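Local coordinates for nonsense-mediated mRNA decay protein 2 (Saccharomyces cerevisiae, PDB 4LUN) that takes part in the nonsense-mediated decay of mRNAs that carry premature stop codons and, through its C-terminus, binds the decay factor NAM7/UPF1, at residues P111-G114 with A115-A119; T148-Y151 with L152-V155; A167-N170 with F171-K174; D224-D228 with S229-G233. All coordinates share one frame; numbering follows the deposited sequence. Where two conformers were deposited one is given.

Interaction 1 of 4, residues P111-G114 with A115-A119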
loop_
_atom_site.group_PDB
_atom_site.type_symbol
_atom_site.label_atom_id
_atom_site.label_comp_id
_atom_site.label_asym_id
_atom_site.label_seq_id
_atom_site.Cartn_x
_atom_site.Cartn_y
_atom_site.Cartn_z
ATOM N N PRO A 111 15.977 5.688 8.700
ATOM C CA PRO A 111 15.221 6.941 8.575
ATOM C C PRO A 111 14.295 6.981 7.349
ATOM O O PRO A 111 13.245 7.630 7.404
ATOM C CB PRO A 111 16.317 8.012 8.472
ATOM C CG PRO A 111 17.539 7.281 8.016
ATOM C CD PRO A 111 17.433 5.898 8.583
ATOM N N LEU A 112 14.663 6.291 6.272
ATOM C CA LEU A 112 13.804 6.221 5.100
ATOM C C LEU A 112 12.498 5.515 5.457
ATOM O O LEU A 112 11.418 6.001 5.136
ATOM C CB LEU A 112 14.486 5.476 3.947
ATOM C CG LEU A 112 13.556 5.132 2.767
ATOM C CD1 LEU A 112 13.038 6.383 2.090
ATOM C CD2 LEU A 112 14.219 4.214 1.752
ATOM N N LEU A 113 12.604 4.375 6.132
ATOM C CA LEU A 113 11.401 3.617 6.474
ATOM C C LEU A 113 10.491 4.417 7.392
ATOM O O LEU A 113 9.270 4.445 7.206
ATOM C CB LEU A 113 11.776 2.287 7.127
ATOM C CG LEU A 113 10.615 1.478 7.706
ATOM C CD1 LEU A 113 9.622 1.134 6.606
ATOM C CD2 LEU A 113 11.122 0.208 8.365
ATOM N N GLY A 114 11.085 5.062 8.392
ATOM C CA GLY A 114 10.308 5.835 9.345
ATOM C C GLY A 114 9.543 6.964 8.686
ATOM O O GLY A 114 8.386 7.222 9.028
ATOM N N ALA A 115 10.189 7.634 7.733
ATOM C CA ALA A 115 9.551 8.734 7.016
ATOM C C ALA A 115 8.520 8.203 6.032
ATOM O O ALA A 115 7.443 8.789 5.864
ATOM C CB ALA A 115 10.594 9.570 6.292
ATOM N N PHE A 116 8.850 7.098 5.363
ATOM C CA PHE A 116 7.923 6.532 4.387
ATOM C C PHE A 116 6.608 6.073 5.037
ATOM O O PHE A 116 5.539 6.225 4.451
ATOM C CB PHE A 116 8.573 5.382 3.603
ATOM C CG PHE A 116 7.752 4.917 2.427
ATOM C CD1 PHE A 116 7.892 5.512 1.181
ATOM C CD2 PHE A 116 6.814 3.910 2.578
ATOM C CE1 PHE A 116 7.112 5.096 0.097
ATOM C CE2 PHE A 116 6.046 3.485 1.506
ATOM C CZ PHE A 116 6.190 4.078 0.265
ATOM N N LEU A 117 6.682 5.541 6.253
ATOM C CA LEU A 117 5.501 5.024 6.946
ATOM C C LEU A 117 4.484 6.115 7.278
ATOM O O LEU A 117 3.309 5.822 7.545
ATOM C CB LEU A 117 5.916 4.274 8.219
ATOM C CG LEU A 117 6.572 2.908 8.003
ATOM C CD1 LEU A 117 7.230 2.404 9.300
ATOM C CD2 LEU A 117 5.514 1.906 7.514
ATOM N N GLN A 118 4.939 7.369 7.277
ATOM C CA GLN A 118 4.035 8.489 7.534
ATOM C C GLN A 118 2.947 8.545 6.465
ATOM O O GLN A 118 1.861 9.080 6.699
ATOM C CB GLN A 118 4.814 9.805 7.585
ATOM C CG GLN A 118 3.979 11.035 7.914
ATOM C CD GLN A 118 3.275 10.941 9.258
ATOM O OE1 GLN A 118 3.838 10.454 10.236
ATOM N NE2 GLN A 118 2.031 11.415 9.309
ATOM N N ALA A 119 3.217 7.944 5.305
ATOM C CA ALA A 119 2.249 7.932 4.201
ATOM C C ALA A 119 0.974 7.156 4.531
ATOM O O ALA A 119 -0.062 7.288 3.856
ATOM C CB ALA A 119 2.894 7.361 2.953
#
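The backbone carbonyls of P111, L112 and L113 accept from the amides of A115, F116 and L117, three consecutive i to i+4 bonds of helix 106-116, of which F116 N to L112 O is the shortest at 2.8 Å. In this bond the donor lies nearly in line with the carbonyl of L112, whereas the amides of A115 and L117 reach theirs somewhat tilted from the carbonyl plane. Further on, the bonds shorten their reach to i to i+3, Q118 N meeting A115 O at 3.2 Å and A119 N meeting F116 O at 3.0 Å.

Among the side chains, L113 and L117 form the direct contact, one turn apart and slanting across each other. L113 has CG anti to its backbone N (chi1 172°), which carries CD1 forward along the helix until it lies 3.8 Å from L117 CG. L117 has its CG anti to the carbonyl carbon (chi1 -73°), folded back over the preceding turn, with CG 3.2 Å from L113 O. F116 begins close to the turn before it, its CB 3.3 Å from L112 O, but its ring leads away from P111-G114.

The partners of these side chains divide by helix: L112 and F116 meet T77 and L81 of helix 69-81, while L113, F116 and L117 all pack on F147 of helix 130-152. The end of helix 106-116 and the residues just after it thus present apolar side chains to two other helices, the close helix-on-helix packing typical of the alpha-helical, HEAT-repeat-like MIF4G domain.

Interaction 2 of 4, residues T148-Y151 with L152-V155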
loop_
_atom_site.group_PDB
_atom_site.type_symbol
_atom_site.label_atom_id
_atom_site.label_comp_id
_atom_site.label_asym_id
_atom_site.label_seq_id
_atom_site.Cartn_x
_atom_site.Cartn_y
_atom_site.Cartn_z
ATOM N N THR A 148 5.242 -2.727 -0.130
ATOM C CA THR A 148 5.172 -4.180 -0.101
ATOM C C THR A 148 6.260 -4.810 -0.968
ATOM O O THR A 148 6.849 -5.835 -0.587
ATOM C CB THR A 148 3.770 -4.676 -0.485
ATOM O OG1 THR A 148 2.822 -4.070 0.398
ATOM C CG2 THR A 148 3.671 -6.183 -0.294
ATOM N N GLU A 149 6.556 -4.185 -2.102
ATOM C CA GLU A 149 7.600 -4.702 -2.979
ATOM C C GLU A 149 8.951 -4.622 -2.269
ATOM O O GLU A 149 9.798 -5.525 -2.410
ATOM C CB GLU A 149 7.660 -3.933 -4.303
ATOM C CG GLU A 149 6.391 -3.958 -5.154
ATOM C CD GLU A 149 6.109 -5.298 -5.823
ATOM O OE1 GLU A 149 6.836 -6.288 -5.568
ATOM O OE2 GLU A 149 5.140 -5.355 -6.611
ATOM N N LEU A 150 9.151 -3.559 -1.490
ATOM C CA LEU A 150 10.401 -3.404 -0.734
ATOM C C LEU A 150 10.448 -4.286 0.511
ATOM O O LEU A 150 11.529 -4.617 1.021
ATOM C CB LEU A 150 10.635 -1.937 -0.342
ATOM C CG LEU A 150 10.972 -1.041 -1.522
ATOM C CD1 LEU A 150 10.848 0.428 -1.111
ATOM C CD2 LEU A 150 12.389 -1.351 -2.007
ATOM N N TYR A 151 9.274 -4.641 1.011
ATOM C CA TYR A 151 9.182 -5.611 2.084
ATOM C C TYR A 151 9.616 -6.967 1.546
ATOM O O TYR A 151 10.389 -7.682 2.190
ATOM C CB TYR A 151 7.743 -5.678 2.634
ATOM C CG TYR A 151 7.542 -6.885 3.527
ATOM C CD1 TYR A 151 7.841 -6.825 4.877
ATOM C CD2 TYR A 151 7.078 -8.090 3.009
ATOM C CE1 TYR A 151 7.688 -7.936 5.684
ATOM C CE2 TYR A 151 6.927 -9.200 3.803
ATOM C CZ TYR A 151 7.226 -9.124 5.138
ATOM O OH TYR A 151 7.051 -10.236 5.933
ATOM N N LEU A 152 9.121 -7.326 0.365
ATOM C CA LEU A 152 9.371 -8.666 -0.160
ATOM C C LEU A 152 10.840 -8.893 -0.532
ATOM O O LEU A 152 11.301 -10.037 -0.610
ATOM C CB LEU A 152 8.467 -8.963 -1.352
ATOM C CG LEU A 152 6.986 -9.148 -1.003
ATOM C CD1 LEU A 152 6.153 -9.128 -2.272
ATOM C CD2 LEU A 152 6.769 -10.451 -0.227
ATOM N N VAL A 153 11.573 -7.815 -0.764
ATOM C CA VAL A 153 13.014 -7.952 -1.004
ATOM C C VAL A 153 13.856 -7.689 0.242
ATOM O O VAL A 153 15.072 -7.593 0.162
ATOM C CB VAL A 153 13.520 -7.116 -2.222
ATOM C CG1 VAL A 153 12.833 -7.588 -3.498
ATOM C CG2 VAL A 153 13.309 -5.624 -1.994
ATOM N N GLY A 154 13.216 -7.598 1.401
ATOM C CA GLY A 154 13.960 -7.534 2.646
ATOM C C GLY A 154 14.555 -6.184 3.001
ATOM O O GLY A 154 15.428 -6.088 3.864
ATOM N N VAL A 155 14.074 -5.127 2.359
ATOM C CA VAL A 155 14.533 -3.786 2.707
ATOM C C VAL A 155 13.731 -3.238 3.886
ATOM O O VAL A 155 14.296 -2.837 4.911
ATOM C CB VAL A 155 14.422 -2.839 1.500
ATOM C CG1 VAL A 155 14.764 -1.409 1.914
ATOM C CG2 VAL A 155 15.351 -3.306 0.392
#
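The Y151 ring and the side chain of L152 touch where helix 130-152 ends in a Schellman motif, with G154 as its C-prime residue. The two side chains leave the backbone in different directions. In Y151, CG stands anti to the backbone N (chi1 167°), beside the carbonyl carbon, and the ring therefore lies near the next residue. Ring atom CD2 of Y151 approaches CD2 of L152 to 4.0 Å. L152 instead has CG anti to the carbonyl carbon (chi1 -70°), which sends it back along the helix to rest 3.3 Å from T148 O. T148 O also accepts the amide of L152, with L152 N at 2.9 Å.

L150 points to another side of the turn. CD2 of L150 lies 4.4 Å from V153 CG2 and 4.3 Å from V155 CG2, a light apolar contact that I97 of helix 87-104 and F156 extend. The polar ends find partners beyond the turn: Y151 OH is hydrogen-bonded to the backbone N of Y227, E149 forms a salt bridge with R145, and T148 OG1 bonds to L144 O one turn earlier.

The bond from V153 N to E149 O is already weak, and the positive phi of G154 (79°) then turns the chain out of the helix. Two bonds close the motif with different geometries. The donor V155 N lies 2.9 Å from L150 O, almost straight out from that carbonyl, whereas G154 N comes to Y151 O at 2.9 Å from well above the carbonyl plane.

Interaction 3 of 4, residues A167-N170 with F171-K174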
loop_
_atom_site.group_PDB
_atom_site.type_symbol
_atom_site.label_atom_id
_atom_site.label_comp_id
_atom_site.label_asym_id
_atom_site.label_seq_id
_atom_site.Cartn_x
_atom_site.Cartn_y
_atom_site.Cartn_z
ATOM N N ALA A 167 12.029 8.921 13.894
ATOM C CA ALA A 167 10.621 9.026 14.238
ATOM C C ALA A 167 9.759 8.082 13.414
ATOM O O ALA A 167 10.027 7.833 12.240
ATOM C CB ALA A 167 10.135 10.465 14.071
ATOM N N ILE A 168 8.718 7.566 14.052
ATOM C CA ILE A 168 7.738 6.730 13.377
ATOM C C ILE A 168 6.359 7.365 13.561
ATOM O O ILE A 168 6.161 8.146 14.494
ATOM C CB ILE A 168 7.764 5.290 13.922
ATOM C CG1 ILE A 168 7.477 5.275 15.419
ATOM C CG2 ILE A 168 9.112 4.650 13.662
ATOM C CD1 ILE A 168 6.803 4.003 15.866
ATOM N N PRO A 169 5.413 7.061 12.660
ATOM C CA PRO A 169 4.096 7.711 12.723
ATOM C C PRO A 169 3.357 7.394 14.012
ATOM O O PRO A 169 3.581 6.342 14.617
ATOM C CB PRO A 169 3.329 7.087 11.548
ATOM C CG PRO A 169 4.367 6.487 10.673
ATOM C CD PRO A 169 5.521 6.121 11.529
ATOM N N ASN A 170 2.450 8.284 14.402
ATOM C CA ASN A 170 1.668 8.094 15.622
ATOM C C ASN A 170 0.976 6.738 15.711
ATOM O O ASN A 170 0.947 6.120 16.777
ATOM C CB ASN A 170 0.620 9.201 15.780
ATOM C CG ASN A 170 1.231 10.540 16.132
ATOM O OD1 ASN A 170 2.402 10.795 15.859
ATOM N ND2 ASN A 170 0.430 11.411 16.740
ATOM N N PHE A 171 0.424 6.266 14.598
ATOM C CA PHE A 171 -0.389 5.050 14.639
ATOM C C PHE A 171 0.425 3.788 14.897
ATOM O O PHE A 171 -0.132 2.744 15.197
ATOM C CB PHE A 171 -1.260 4.912 13.377
ATOM C CG PHE A 171 -0.557 4.303 12.186
ATOM C CD1 PHE A 171 -0.700 2.953 11.902
ATOM C CD2 PHE A 171 0.168 5.095 11.308
ATOM C CE1 PHE A 171 -0.086 2.396 10.797
ATOM C CE2 PHE A 171 0.790 4.542 10.204
ATOM C CZ PHE A 171 0.662 3.192 9.948
ATOM N N LEU A 172 1.745 3.903 14.787
ATOM C CA LEU A 172 2.622 2.750 14.991
ATOM C C LEU A 172 3.406 2.867 16.292
ATOM O O LEU A 172 4.272 2.041 16.563
ATOM C CB LEU A 172 3.610 2.624 13.829
ATOM C CG LEU A 172 2.985 2.298 12.474
ATOM C CD1 LEU A 172 3.996 2.490 11.371
ATOM C CD2 LEU A 172 2.484 0.858 12.478
ATOM N N GLN A 173 3.118 3.899 17.082
ATOM C CA GLN A 173 3.908 4.163 18.290
ATOM C C GLN A 173 3.401 3.402 19.503
ATOM O O GLN A 173 2.267 2.917 19.519
ATOM C CB GLN A 173 3.923 5.660 18.610
ATOM C CG GLN A 173 4.803 6.499 17.688
ATOM C CD GLN A 173 4.734 7.979 18.012
ATOM O OE1 GLN A 173 4.166 8.378 19.031
ATOM N NE2 GLN A 173 5.308 8.804 17.140
ATOM N N LYS A 174 4.266 3.308 20.517
ATOM C CA LYS A 174 3.908 2.765 21.831
ATOM C C LYS A 174 3.638 1.256 21.830
ATOM O O LYS A 174 3.008 0.732 22.755
ATOM C CB LYS A 174 2.715 3.521 22.433
ATOM C CG LYS A 174 2.935 5.024 22.614
ATOM C CD LYS A 174 4.128 5.304 23.519
ATOM C CE LYS A 174 4.146 6.754 23.993
ATOM N NZ LYS A 174 4.273 7.732 22.871
#
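Q173 and I168 are brought together by two different torsions: the Q173 side chain has CG anti to the carbonyl carbon (chi1 -74°) and runs extended to its amide, while I168 carries CG1 between its backbone N and carbonyl carbon (chi1 59°). The extended Q173 chain brings its amide back to the residues before the turn, where Q173 NE2 donates to I168 O at 2.9 Å. That bond is fairly straight (159° at the hydrogen), and the oxygen lies close to the amide plane. The I168 torsion places CD1 of I168 3.7 Å from Q173 CG and 3.3 Å from L172 O.

Beneath this bond the backbone makes a short 3-10 turn, L172 N donating to P169 O and Q173 N to N170 O. P169 lies alongside both F171 and L172: P169 CB is 3.7 Å from F171 CD2, and P169 CD is 3.9 Å from L172 CD1. L172 CG also sits over one face of the F171 ring, toward its rim.

The turn lies between helices 130-152 and 182-190 of the MIF4G domain; F171 N bonds to E121 OE1, and L172 touches S185. The engaged main-chain oxygens of I168, P169 and N170 are consistent with a turn held partly by its own bonds.

Interaction 4 of 4, residues D224-D228 with S229-G233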
loop_
_atom_site.group_PDB
_atom_site.type_symbol
_atom_site.label_atom_id
_atom_site.label_comp_id
_atom_site.label_asym_id
_atom_site.label_seq_id
_atom_site.Cartn_x
_atom_site.Cartn_y
_atom_site.Cartn_z
ATOM N N ASP A 224 10.189 -17.621 1.580
ATOM C CA ASP A 224 11.578 -17.245 1.856
ATOM C C ASP A 224 11.751 -15.733 1.929
ATOM O O ASP A 224 12.798 -15.240 2.361
ATOM C CB ASP A 224 12.516 -17.767 0.762
ATOM C CG ASP A 224 12.732 -19.261 0.828
ATOM O OD1 ASP A 224 12.378 -19.882 1.853
ATOM O OD2 ASP A 224 13.274 -19.811 -0.157
ATOM N N LEU A 225 10.731 -15.003 1.490
ATOM C CA LEU A 225 10.811 -13.551 1.420
ATOM C C LEU A 225 10.169 -12.895 2.631
ATOM O O LEU A 225 10.373 -11.708 2.882
ATOM C CB LEU A 225 10.127 -13.039 0.162
ATOM C CG LEU A 225 10.626 -13.628 -1.148
ATOM C CD1 LEU A 225 9.810 -13.070 -2.329
ATOM C CD2 LEU A 225 12.100 -13.326 -1.301
ATOM N N ILE A 226 9.406 -13.675 3.381
ATOM C CA ILE A 226 8.592 -13.156 4.469
ATOM C C ILE A 226 9.415 -13.068 5.757
ATOM O O ILE A 226 10.116 -14.013 6.118
ATOM C CB ILE A 226 7.331 -14.029 4.639
ATOM C CG1 ILE A 226 6.346 -13.730 3.499
ATOM C CG2 ILE A 226 6.658 -13.783 5.975
ATOM C CD1 ILE A 226 5.265 -14.777 3.294
ATOM N N TYR A 227 9.341 -11.925 6.429
ATOM C CA TYR A 227 10.120 -11.688 7.647
ATOM C C TYR A 227 9.658 -12.521 8.846
ATOM O O TYR A 227 10.439 -13.256 9.469
ATOM C CB TYR A 227 10.076 -10.186 7.990
ATOM C CG TYR A 227 10.905 -9.824 9.205
ATOM C CD1 TYR A 227 12.288 -9.735 9.126
ATOM C CD2 TYR A 227 10.302 -9.597 10.435
ATOM C CE1 TYR A 227 13.050 -9.397 10.239
ATOM C CE2 TYR A 227 11.063 -9.264 11.552
ATOM C CZ TYR A 227 12.425 -9.171 11.443
ATOM O OH TYR A 227 13.179 -8.849 12.556
ATOM N N ASP A 228 8.379 -12.401 9.173
ATOM C CA ASP A 228 7.780 -13.076 10.318
ATOM C C ASP A 228 6.770 -14.090 9.787
ATOM O O ASP A 228 5.831 -13.731 9.084
ATOM C CB ASP A 228 7.105 -12.036 11.228
ATOM C CG ASP A 228 6.515 -12.636 12.500
ATOM O OD1 ASP A 228 6.191 -13.846 12.529
ATOM O OD2 ASP A 228 6.352 -11.870 13.478
ATOM N N SER A 229 6.951 -15.363 10.130
ATOM C CA SER A 229 6.094 -16.423 9.577
ATOM C C SER A 229 4.608 -16.274 9.932
ATOM O O SER A 229 3.749 -16.892 9.299
ATOM C CB SER A 229 6.603 -17.803 9.998
ATOM O OG SER A 229 6.296 -18.062 11.355
ATOM N N LYS A 230 4.300 -15.441 10.924
ATOM C CA LYS A 230 2.914 -15.168 11.283
ATOM C C LYS A 230 2.178 -14.288 10.281
ATOM O O LYS A 230 0.956 -14.116 10.390
ATOM C CB LYS A 230 2.853 -14.510 12.664
ATOM C CG LYS A 230 3.316 -15.412 13.796
ATOM C CD LYS A 230 2.579 -15.067 15.077
ATOM C CE LYS A 230 3.334 -15.542 16.300
ATOM N NZ LYS A 230 3.473 -14.441 17.299
ATOM N N LEU A 231 2.896 -13.743 9.306
ATOM C CA LEU A 231 2.294 -12.741 8.405
ATOM C C LEU A 231 1.071 -13.246 7.651
ATOM O O LEU A 231 0.020 -12.602 7.668
ATOM C CB LEU A 231 3.314 -12.203 7.390
ATOM C CG LEU A 231 2.737 -11.281 6.303
ATOM C CD1 LEU A 231 2.338 -9.926 6.892
ATOM C CD2 LEU A 231 3.730 -11.066 5.169
ATOM N N LYS A 232 1.194 -14.390 6.981
ATOM C CA LYS A 232 0.065 -14.892 6.190
ATOM C C LYS A 232 -1.192 -15.136 7.041
ATOM O O LYS A 232 -2.305 -14.779 6.639
ATOM C CB LYS A 232 0.470 -16.119 5.357
ATOM C CG LYS A 232 1.337 -15.748 4.177
ATOM C CD LYS A 232 1.713 -16.952 3.302
ATOM C CE LYS A 232 0.521 -17.523 2.561
ATOM N NZ LYS A 232 0.970 -18.396 1.413
ATOM N N GLY A 233 -1.004 -15.702 8.229
ATOM C CA GLY A 233 -2.093 -15.914 9.165
ATOM C C GLY A 233 -2.737 -14.622 9.635
ATOM O O GLY A 233 -3.961 -14.534 9.751
#
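D228 receives two backbone amides of the following residues, one on its side chain and one on its carbonyl. The side-chain bond is the straighter: K230 N donates to D228 OD1 at 2.9 Å with an angle of 168° at the hydrogen, although the amide meets the carboxylate from above its plane. With CG anti to the backbone N (chi1 -177°), the carboxylate of D228 lies beside its own carbonyl carbon and folds over the start of the next segment. The carbonyl bond, L231 N to D228 O, is also 2.9 Å and closes a type I beta turn from D228 to L231. CB of K230 sits 3.4 Å from D228 OD1, but its amino group is not in contact with the carboxylate.

Outward from this turn the packing is apolar. I226 directs its CB toward S229-G233, and I226 CG2 rests 4.0 Å from L231 CB, the two side chains slanting past each other. CD1 of I226 touches the aliphatic part of K232, with K232 CG at 4.1 Å and the chains crossing at about a right angle. K232 carries its NZ on to the carbonyl oxygens of R216 and P213, while I226 and L231 both touch Y151 of helix 130-152.

An aspartate accepting the amide two residues on, over a type I turn, is an Asx turn, here the capping arrangement that leads into the long helix 231-271.

In the fold
Along the chain the four contacts follow in series within the MIF4G range, and they form two touching pairs. Interactions 1 and 3, with centres about 10 Å apart, meet where L117 and Q118 pack on P169 and L117 CD1 lies 3.8 Å from L172 CD1, so the loop after helix 130-152 returns to the end of helix 106-116. Interactions 2 and 4, with about 12 Å between centres, are tied together by the hydrogen-bonded pair Y151 and Y227. Interactions 1 and 2 lie on successive helices without touching. Helix ends, a turn and a helix start thus meet pairwise, linking distant sequence parts of this helical N-terminal MIF4G domain of Upf2.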